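Local structure of uncharacterized protein (6ULO) at residues 44-49 against 93-98; 100-105 against 140-145; 106-111 against 184-189. The protein is of unknown function but has a Rossmann-like alpha/beta fold, probably displayed from a transmembrane helix that tethers it to a bacterial membrane. All coordinates share one frame; numbering follows the deposited sequence.

Overall arrangement
All three interactions lie on helix 94-109, which follows strand 86-91 of the Rossmann-like sheet: interaction 1 at its first turn, interaction 2 along its middle and interaction 3 at its C-terminal end. Centres of interactions 1 and 2 are about 11 Å apart, those of 2 and 3 about 14 Å, and those of 1 and 3 about 20 Å. Interactions 1 and 2 join directly, His98 CD2 lying 3.5 Å from Tyr142 CE1, whereas 2 and 3 merely brush, with Ile104 O 4.1 Å from Ala186 CB. The helix thus meets in turn the loop between helices 18-28 and 57-60, helix 139-166 and helix 176-187. No ligand or catalytic site is known here.

Interaction 1 of 3, residues 44-49 against 93-98; sequences DTTVSN and TQIVVH
The first turn of helix 94-109, just after strand 86-91 of the Rossmann-like sheet, packs against a short 3-10 turn that includes Asp44 and Thr45, in the loop that precedes helix 57-60. Two threonine methyls carry the contact. Thr45 OG1 lies beside the backbone N (chi1 -47°), which puts CG2 anti to it; CG2 meets Val96 CG2 at 3.7 Å, the two side chains crossing at about a right angle. The same valine methyl lies 3.6 Å from the carbonyl oxygen, Thr45 O. Next along the chain, Thr46 CG2 sits 4.0 Å from Ile95 CG2 and is about as near to CG1 and CD1, so one methyl touches both branches of the isoleucine, again crosswise. Both threonine hydroxyls are occupied within the loop, Thr45 OG1 by Trp40 O and Thr46 OG1 by Gly43 O, and the methyls, not the hydroxyls, touch the helix. The loop also serves the helix start directly: Asp41 OD1 is hydrogen-bonded to Ile95 N. Beyond this apolar patch, helix 139-166 closes one flank, with Ala149 on Thr46 and Gln148 on Ile95, while Val97 packs on Pro193 of strand 191-195.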
loop_
_atom_site.group_PDB
_atom_site.type_symbol
_atom_site.label_atom_id
_atom_site.label_comp_id
_atom_site.label_asym_id
_atom_site.label_seq_id
_atom_site.Cartn_x
_atom_site.Cartn_y
_atom_site.Cartn_z
ATOM N N ASP A 44 -2.579 15.992 4.202
ATOM C CA ASP A 44 -2.037 15.171 5.285
ATOM C C ASP A 44 -2.256 13.683 5.022
ATOM O O ASP A 44 -1.476 12.837 5.460
ATOM C CB ASP A 44 -2.740 15.536 6.612
ATOM C CG ASP A 44 -2.891 17.049 6.848
ATOM O OD1 ASP A 44 -2.405 17.501 7.912
ATOM O OD2 ASP A 44 -3.486 17.788 6.012
ATOM N N THR A 45 -3.335 13.343 4.331
ATOM C CA THR A 45 -3.730 11.956 4.152
ATOM C C THR A 45 -2.891 11.228 3.121
ATOM O O THR A 45 -2.944 9.992 3.061
ATOM C CB THR A 45 -5.199 11.931 3.740
ATOM O OG1 THR A 45 -5.924 12.802 4.618
ATOM C CG2 THR A 45 -5.791 10.527 3.792
ATOM N N THR A 46 -2.085 11.948 2.340
ATOM C CA THR A 46 -1.388 11.379 1.191
ATOM C C THR A 46 -0.004 10.844 1.534
ATOM O O THR A 46 0.724 10.420 0.631
ATOM C CB THR A 46 -1.243 12.413 0.062
ATOM O OG1 THR A 46 -0.380 13.488 0.487
ATOM C CG2 THR A 46 -2.596 12.965 -0.350
ATOM N N VAL A 47 0.380 10.842 2.813
ATOM C CA VAL A 47 1.666 10.305 3.225
ATOM C C VAL A 47 1.491 9.369 4.398
ATOM O O VAL A 47 0.578 9.529 5.216
ATOM C CB VAL A 47 2.707 11.384 3.591
ATOM C CG1 VAL A 47 3.100 12.180 2.375
ATOM C CG2 VAL A 47 2.199 12.266 4.728
ATOM N N SER A 48 2.398 8.408 4.482
ATOM C CA SER A 48 2.543 7.568 5.652
ATOM C C SER A 48 3.302 8.304 6.760
ATOM O O SER A 48 4.100 9.218 6.509
ATOM C CB SER A 48 3.362 6.335 5.255
ATOM O OG SER A 48 3.549 5.443 6.350
ATOM N N ASN A 49 3.045 7.900 8.004
ATOM C CA ASN A 49 3.820 8.350 9.157
ATOM C C ASN A 49 4.481 7.175 9.865
ATOM O O ASN A 49 4.827 7.290 11.044
ATOM C CB ASN A 49 2.941 9.167 10.102
ATOM C CG ASN A 49 1.739 8.362 10.616
ATOM O OD1 ASN A 49 1.534 7.210 10.224
ATOM N ND2 ASN A 49 0.951 8.960 11.499
ATOM N N THR A 93 -10.385 7.313 0.081
ATOM C CA THR A 93 -10.343 8.771 0.049
ATOM C C THR A 93 -9.865 9.215 -1.336
ATOM O O THR A 93 -8.806 8.771 -1.808
ATOM C CB THR A 93 -9.430 9.323 1.158
ATOM O OG1 THR A 93 -9.890 8.854 2.449
ATOM C CG2 THR A 93 -9.465 10.842 1.162
ATOM N N GLN A 94 -10.644 10.101 -1.980
ATOM C CA GLN A 94 -10.337 10.464 -3.359
ATOM C C GLN A 94 -8.950 11.084 -3.489
ATOM O O GLN A 94 -8.245 10.820 -4.480
ATOM C CB GLN A 94 -11.412 11.388 -3.919
ATOM C CG GLN A 94 -11.331 11.549 -5.412
ATOM C CD GLN A 94 -11.282 10.217 -6.164
ATOM O OE1 GLN A 94 -10.260 9.836 -6.721
ATOM N NE2 GLN A 94 -12.397 9.496 -6.162
ATOM N N ILE A 95 -8.517 11.875 -2.497
ATOM C CA ILE A 95 -7.218 12.518 -2.636
ATOM C C ILE A 95 -6.108 11.489 -2.705
ATOM O O ILE A 95 -5.107 11.704 -3.396
ATOM C CB ILE A 95 -6.966 13.589 -1.553
ATOM C CG1 ILE A 95 -5.845 14.550 -2.027
ATOM C CG2 ILE A 95 -6.568 12.964 -0.188
ATOM C CD1 ILE A 95 -5.564 15.705 -1.046
ATOM N N VAL A 96 -6.250 10.371 -1.981
ATOM C CA VAL A 96 -5.218 9.340 -2.005
ATOM C C VAL A 96 -5.168 8.663 -3.370
ATOM O O VAL A 96 -4.097 8.483 -3.952
ATOM C CB VAL A 96 -5.475 8.327 -0.874
ATOM C CG1 VAL A 96 -4.553 7.136 -1.012
ATOM C CG2 VAL A 96 -5.322 8.963 0.496
ATOM N N VAL A 97 -6.340 8.330 -3.926
ATOM C CA VAL A 97 -6.408 7.687 -5.234
ATOM C C VAL A 97 -5.799 8.594 -6.290
ATOM O O VAL A 97 -4.969 8.161 -7.100
ATOM C CB VAL A 97 -7.859 7.269 -5.573
ATOM C CG1 VAL A 97 -7.912 6.614 -6.959
ATOM C CG2 VAL A 97 -8.425 6.313 -4.500
ATOM N N HIS A 98 -6.129 9.883 -6.236
ATOM C CA HIS A 98 -5.618 10.810 -7.242
ATOM C C HIS A 98 -4.140 11.104 -7.056
ATOM O O HIS A 98 -3.414 11.207 -8.044
ATOM C CB HIS A 98 -6.435 12.088 -7.191
ATOM C CG HIS A 98 -7.753 11.938 -7.866
ATOM N ND1 HIS A 98 -8.795 12.815 -7.680
ATOM C CD2 HIS A 98 -8.173 11.031 -8.781
ATOM C CE1 HIS A 98 -9.810 12.450 -8.449
ATOM N NE2 HIS A 98 -9.455 11.372 -9.129
#

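Interaction 2 of 3, residues 100-105 against 140-145; sequences NTITIL and EVYKKV
Thr101 OG1 is hydrogen-bonded to Val97 O, one turn back in the same helix, which fixes the side chain and presents its methyl to Tyr142. The pair belongs to a helix-helix packing inside the beta-alpha-beta crossover from strand 86-91 to strand 191-195, a connection swollen by several extra helices. Here the segments of helices 94-109 and 139-166 run almost perpendicular, at 96° between their directions, with axes 10.4 Å apart at closest approach. Thr101 CG2 approaches the ring obliquely, within 4.1 Å of Tyr142 CE1.

Ile102 is the deeper side chain of the contact. Its CG1 reaches the edge of the tyrosine ring, near the ring plane, and is 4.1 Å from both CB and CD1 of Tyr142. With CG1 beside the backbone N (chi1 -63°) and the chain then extended (chi2 167°), CD1 is carried across to the other helix, where it lies between Tyr142 and Val145, residues one turn apart. The contact is mostly apolar, and no hydrogen bond joins the two segments.

The tyrosine ring is enclosed by more than isoleucine and threonine. Val141 CG1 covers one of its faces, offset toward the rim, Phe136 stacks with it, and His98 meets it edge to face. Val145 also touches Ile95, His98 and Ala99, so the same residue bridges to the earlier turns of helix 94-109. At the tip of Ile102, CD1 is 3.9 Å from Val145 CG1 and only 3.3 Å from the carbonyl oxygen, Tyr142 O.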
loop_
_atom_site.group_PDB
_atom_site.type_symbol
_atom_site.label_atom_id
_atom_site.label_comp_id
_atom_site.label_asym_id
_atom_site.label_seq_id
_atom_site.Cartn_x
_atom_site.Cartn_y
_atom_site.Cartn_z
ATOM N N ASN A 100 -1.957 9.055 -5.866
ATOM C CA ASN A 100 -1.262 7.893 -6.395
ATOM C C ASN A 100 -1.219 7.920 -7.924
ATOM O O ASN A 100 -0.240 7.474 -8.532
ATOM C CB ASN A 100 -1.929 6.614 -5.895
ATOM C CG ASN A 100 -1.591 6.296 -4.451
ATOM O OD1 ASN A 100 -0.501 6.657 -3.958
ATOM N ND2 ASN A 100 -2.483 5.595 -3.771
ATOM N N THR A 101 -2.315 8.376 -8.561
ATOM C CA THR A 101 -2.350 8.501 -10.017
ATOM C C THR A 101 -1.266 9.457 -10.498
ATOM O O THR A 101 -0.583 9.187 -11.490
ATOM C CB THR A 101 -3.737 8.979 -10.446
ATOM O OG1 THR A 101 -4.720 8.014 -10.057
ATOM C CG2 THR A 101 -3.817 9.216 -11.979
ATOM N N ILE A 102 -1.082 10.568 -9.787
ATOM C CA ILE A 102 0.002 11.494 -10.106
ATOM C C ILE A 102 1.356 10.821 -9.936
ATOM O O ILE A 102 2.226 10.930 -10.801
ATOM C CB ILE A 102 -0.111 12.768 -9.252
ATOM C CG1 ILE A 102 -1.412 13.504 -9.576
ATOM C CG2 ILE A 102 1.125 13.652 -9.465
ATOM C CD1 ILE A 102 -1.748 14.599 -8.567
ATOM N N THR A 103 1.558 10.120 -8.818
ATOM C CA THR A 103 2.833 9.440 -8.598
ATOM C C THR A 103 3.161 8.482 -9.745
ATOM O O THR A 103 4.317 8.425 -10.203
ATOM C CB THR A 103 2.764 8.726 -7.253
ATOM O OG1 THR A 103 2.948 9.704 -6.247
ATOM C CG2 THR A 103 3.793 7.587 -7.097
ATOM N N ILE A 104 2.160 7.737 -10.236
ATOM C CA ILE A 104 2.424 6.803 -11.324
ATOM C C ILE A 104 2.841 7.539 -12.594
ATOM O O ILE A 104 3.766 7.115 -13.300
ATOM C CB ILE A 104 1.180 5.912 -11.533
ATOM C CG1 ILE A 104 1.000 5.015 -10.305
ATOM C CG2 ILE A 104 1.270 5.110 -12.841
ATOM C CD1 ILE A 104 -0.391 4.422 -10.166
ATOM N N LEU A 105 2.161 8.639 -12.916
ATOM C CA LEU A 105 2.554 9.446 -14.069
ATOM C C LEU A 105 3.983 9.939 -13.912
ATOM O O LEU A 105 4.789 9.867 -14.856
ATOM C CB LEU A 105 1.584 10.612 -14.192
ATOM C CG LEU A 105 1.898 11.674 -15.242
ATOM C CD1 LEU A 105 1.891 11.125 -16.677
ATOM C CD2 LEU A 105 0.884 12.849 -15.090
ATOM N N GLU A 140 -7.046 20.097 -13.902
ATOM C CA GLU A 140 -7.124 20.868 -12.664
ATOM C C GLU A 140 -7.460 19.994 -11.456
ATOM O O GLU A 140 -7.048 20.314 -10.343
ATOM C CB GLU A 140 -8.156 21.979 -12.804
ATOM C CG GLU A 140 -8.043 23.075 -11.762
ATOM C CD GLU A 140 -6.730 23.879 -11.813
ATOM O OE1 GLU A 140 -5.966 23.841 -12.805
ATOM O OE2 GLU A 140 -6.457 24.602 -10.828
ATOM N N VAL A 141 -8.195 18.892 -11.648
ATOM C CA VAL A 141 -8.463 17.958 -10.556
ATOM C C VAL A 141 -7.144 17.530 -9.941
ATOM O O VAL A 141 -6.977 17.489 -8.704
ATOM C CB VAL A 141 -9.258 16.750 -11.091
ATOM C CG1 VAL A 141 -9.333 15.639 -10.068
ATOM C CG2 VAL A 141 -10.686 17.182 -11.506
ATOM N N TYR A 142 -6.175 17.206 -10.805
ATOM C CA TYR A 142 -4.886 16.679 -10.375
ATOM C C TYR A 142 -3.933 17.781 -9.954
ATOM O O TYR A 142 -3.141 17.570 -9.031
ATOM C CB TYR A 142 -4.305 15.778 -11.479
ATOM C CG TYR A 142 -5.286 14.666 -11.791
ATOM C CD1 TYR A 142 -5.277 13.473 -11.083
ATOM C CD2 TYR A 142 -6.291 14.853 -12.774
ATOM C CE1 TYR A 142 -6.239 12.487 -11.341
ATOM C CE2 TYR A 142 -7.233 13.901 -13.020
ATOM C CZ TYR A 142 -7.203 12.721 -12.331
ATOM O OH TYR A 142 -8.183 11.799 -12.630
ATOM N N LYS A 143 -4.005 18.968 -10.577
ATOM C CA LYS A 143 -3.163 20.071 -10.126
ATOM C C LYS A 143 -3.524 20.480 -8.707
ATOM O O LYS A 143 -2.643 20.786 -7.894
ATOM C CB LYS A 143 -3.272 21.270 -11.074
ATOM C CG LYS A 143 -2.712 21.008 -12.439
ATOM C CD LYS A 143 -2.896 22.232 -13.347
ATOM C CE LYS A 143 -1.624 22.669 -13.976
ATOM N NZ LYS A 143 -1.823 23.848 -14.862
ATOM N N LYS A 144 -4.822 20.487 -8.381
ATOM C CA LYS A 144 -5.237 20.795 -7.020
ATOM C C LYS A 144 -4.685 19.762 -6.047
ATOM O O LYS A 144 -4.173 20.112 -4.984
ATOM C CB LYS A 144 -6.762 20.824 -6.935
ATOM C CG LYS A 144 -7.442 22.029 -7.582
ATOM C CD LYS A 144 -8.956 21.902 -7.388
ATOM C CE LYS A 144 -9.699 23.052 -7.982
ATOM N NZ LYS A 144 -9.084 24.302 -7.515
ATOM N N VAL A 145 -4.798 18.477 -6.393
ATOM C CA VAL A 145 -4.239 17.421 -5.543
ATOM C C VAL A 145 -2.736 17.605 -5.378
ATOM O O VAL A 145 -2.207 17.495 -4.260
ATOM C CB VAL A 145 -4.605 16.017 -6.076
ATOM C CG1 VAL A 145 -3.822 14.941 -5.304
ATOM C CG2 VAL A 145 -6.087 15.780 -5.950
#

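Interaction 3 of 3, residues 106-111 against 184-189; sequences FLQKSE and KLAIEG
Gln108 reaches from the last turn of helix 94-109 to the backbone of helix 176-187, its NE2 donating to Ala186 O at 2.9 Å. The N-H points nearly straight at the oxygen (169°), and the acceptor lies close to the plane of the glutamine amide, yet the donor sits well above the plane of the alanine carbonyl, 52° out of it. Extended beyond CG (chi2 169°), the chain carries NE2 to the carbonyl while Gln108 CG stays 4.1 Å from Ala186 CB. That methyl also meets Leu107 CB at 3.8 Å. The small alanine at the interface is consistent with the close backbones, Gln108 CA and Ile187 CA being 5.2 Å apart, with Ile187 CG1 4.2 Å from Gln108 CA.

The accepting oxygen is itself held by its own helix end. Gly189, with positive phi, closes a Schellman motif, and its N reaches Ala186 O at 3.2 Å from the opposite face of the carbonyl. The end of the other helix is secured too: Ser110 OG donates to Phe106 O at 2.8 Å, while Arg183 bonds Leu107 O through NE and Gln108 O through NH2, and Tyr179 OH pairs with Ser110 O. Two helix C-termini are therefore clasped together. Ala186 O thus takes two donors, one from each face, and the near-linear, in-plane bond from NE2 helps set the orientation of the Gln108 amide; the positive guanidinium of Arg183 probably offsets the partial negative charge of the carbonyls that end helix 94-109.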
loop_
_atom_site.group_PDB
_atom_site.type_symbol
_atom_site.label_atom_id
_atom_site.label_comp_id
_atom_site.label_asym_id
_atom_site.label_seq_id
_atom_site.Cartn_x
_atom_site.Cartn_y
_atom_site.Cartn_z
ATOM N N PHE A 106 4.332 10.417 -12.703
ATOM C CA PHE A 106 5.703 10.905 -12.493
ATOM C C PHE A 106 6.719 9.775 -12.628
ATOM O O PHE A 106 7.780 9.967 -13.223
ATOM C CB PHE A 106 5.856 11.566 -11.135
ATOM C CG PHE A 106 5.113 12.859 -10.949
ATOM C CD1 PHE A 106 4.483 13.519 -11.999
ATOM C CD2 PHE A 106 5.072 13.436 -9.666
ATOM C CE1 PHE A 106 3.831 14.717 -11.778
ATOM C CE2 PHE A 106 4.427 14.632 -9.433
ATOM C CZ PHE A 106 3.809 15.291 -10.508
ATOM N N LEU A 107 6.406 8.584 -12.121
ATOM C CA LEU A 107 7.301 7.440 -12.296
ATOM C C LEU A 107 7.517 7.134 -13.769
ATOM O O LEU A 107 8.650 6.913 -14.206
ATOM C CB LEU A 107 6.729 6.191 -11.608
ATOM C CG LEU A 107 6.794 6.211 -10.077
ATOM C CD1 LEU A 107 5.868 5.113 -9.522
ATOM C CD2 LEU A 107 8.245 5.998 -9.608
ATOM N N GLN A 108 6.426 7.092 -14.547
ATOM C CA GLN A 108 6.548 6.817 -15.977
ATOM C C GLN A 108 7.506 7.777 -16.667
ATOM O O GLN A 108 8.272 7.366 -17.537
ATOM C CB GLN A 108 5.175 6.878 -16.648
ATOM C CG GLN A 108 4.277 5.705 -16.219
ATOM C CD GLN A 108 2.856 5.872 -16.651
ATOM O OE1 GLN A 108 2.415 6.989 -16.936
ATOM N NE2 GLN A 108 2.124 4.767 -16.693
ATOM N N LYS A 109 7.484 9.052 -16.286
ATOM C CA LYS A 109 8.261 10.061 -16.975
ATOM C C LYS A 109 9.639 10.276 -16.379
ATOM O O LYS A 109 10.446 10.973 -16.981
ATOM C CB LYS A 109 7.488 11.382 -16.973
ATOM C CG LYS A 109 6.172 11.306 -17.742
ATOM C CD LYS A 109 6.377 10.919 -19.179
ATOM C CE LYS A 109 5.049 10.994 -19.906
ATOM N NZ LYS A 109 5.202 10.716 -21.339
ATOM N N SER A 110 9.952 9.704 -15.219
ATOM C CA SER A 110 11.173 10.023 -14.467
ATOM C C SER A 110 12.171 8.876 -14.617
ATOM O O SER A 110 12.028 7.831 -13.969
ATOM C CB SER A 110 10.822 10.265 -12.995
ATOM O OG SER A 110 10.077 11.459 -12.844
ATOM N N GLU A 111 13.217 9.092 -15.423
ATOM C CA GLU A 111 14.118 7.987 -15.736
ATOM C C GLU A 111 14.923 7.537 -14.525
ATOM O O GLU A 111 15.275 6.359 -14.432
ATOM C CB GLU A 111 15.028 8.358 -16.903
ATOM C CG GLU A 111 14.221 8.619 -18.204
ATOM C CD GLU A 111 15.061 8.896 -19.435
ATOM O OE1 GLU A 111 16.282 9.094 -19.303
ATOM O OE2 GLU A 111 14.484 8.941 -20.546
ATOM N N LYS A 184 9.301 0.232 -13.793
ATOM C CA LYS A 184 8.921 -0.745 -14.805
ATOM C C LYS A 184 7.452 -1.132 -14.663
ATOM O O LYS A 184 6.692 -1.117 -15.646
ATOM C CB LYS A 184 9.814 -1.974 -14.699
ATOM C CG LYS A 184 9.474 -3.025 -15.755
ATOM C CD LYS A 184 10.289 -4.271 -15.580
ATOM C CE LYS A 184 10.050 -5.292 -16.657
ATOM N NZ LYS A 184 10.454 -6.632 -16.174
ATOM N N LEU A 185 7.007 -1.423 -13.437
ATOM C CA LEU A 185 5.583 -1.686 -13.212
ATOM C C LEU A 185 4.728 -0.501 -13.639
ATOM O O LEU A 185 3.660 -0.686 -14.238
ATOM C CB LEU A 185 5.321 -2.021 -11.747
ATOM C CG LEU A 185 6.011 -3.268 -11.199
ATOM C CD1 LEU A 185 5.596 -3.477 -9.715
ATOM C CD2 LEU A 185 5.670 -4.517 -12.042
ATOM N N ALA A 186 5.164 0.727 -13.320
ATOM C CA ALA A 186 4.374 1.901 -13.675
ATOM C C ALA A 186 4.207 1.995 -15.180
ATOM O O ALA A 186 3.099 2.220 -15.675
ATOM C CB ALA A 186 4.997 3.170 -13.110
ATOM N N ILE A 187 5.314 1.848 -15.917
ATOM C CA ILE A 187 5.287 1.924 -17.373
ATOM C C ILE A 187 4.354 0.865 -17.954
ATOM O O ILE A 187 3.666 1.111 -18.953
ATOM C CB ILE A 187 6.727 1.796 -17.916
ATOM C CG1 ILE A 187 7.476 3.078 -17.637
ATOM C CG2 ILE A 187 6.716 1.508 -19.433
ATOM C CD1 ILE A 187 8.977 2.983 -17.932
ATOM N N GLU A 188 4.332 -0.319 -17.367
ATOM C CA GLU A 188 3.561 -1.445 -17.866
ATOM C C GLU A 188 2.099 -1.400 -17.475
ATOM O O GLU A 188 1.358 -2.308 -17.855
ATOM C CB GLU A 188 4.227 -2.750 -17.392
ATOM C CG GLU A 188 5.551 -2.951 -18.102
ATOM C CD GLU A 188 6.384 -4.118 -17.612
ATOM O OE1 GLU A 188 6.133 -4.660 -16.518
ATOM O OE2 GLU A 188 7.357 -4.459 -18.331
ATOM N N GLY A 189 1.655 -0.385 -16.739
ATOM C CA GLY A 189 0.274 -0.316 -16.333
ATOM C C GLY A 189 -0.062 -1.238 -15.185
ATOM O O GLY A 189 -1.241 -1.519 -14.929
#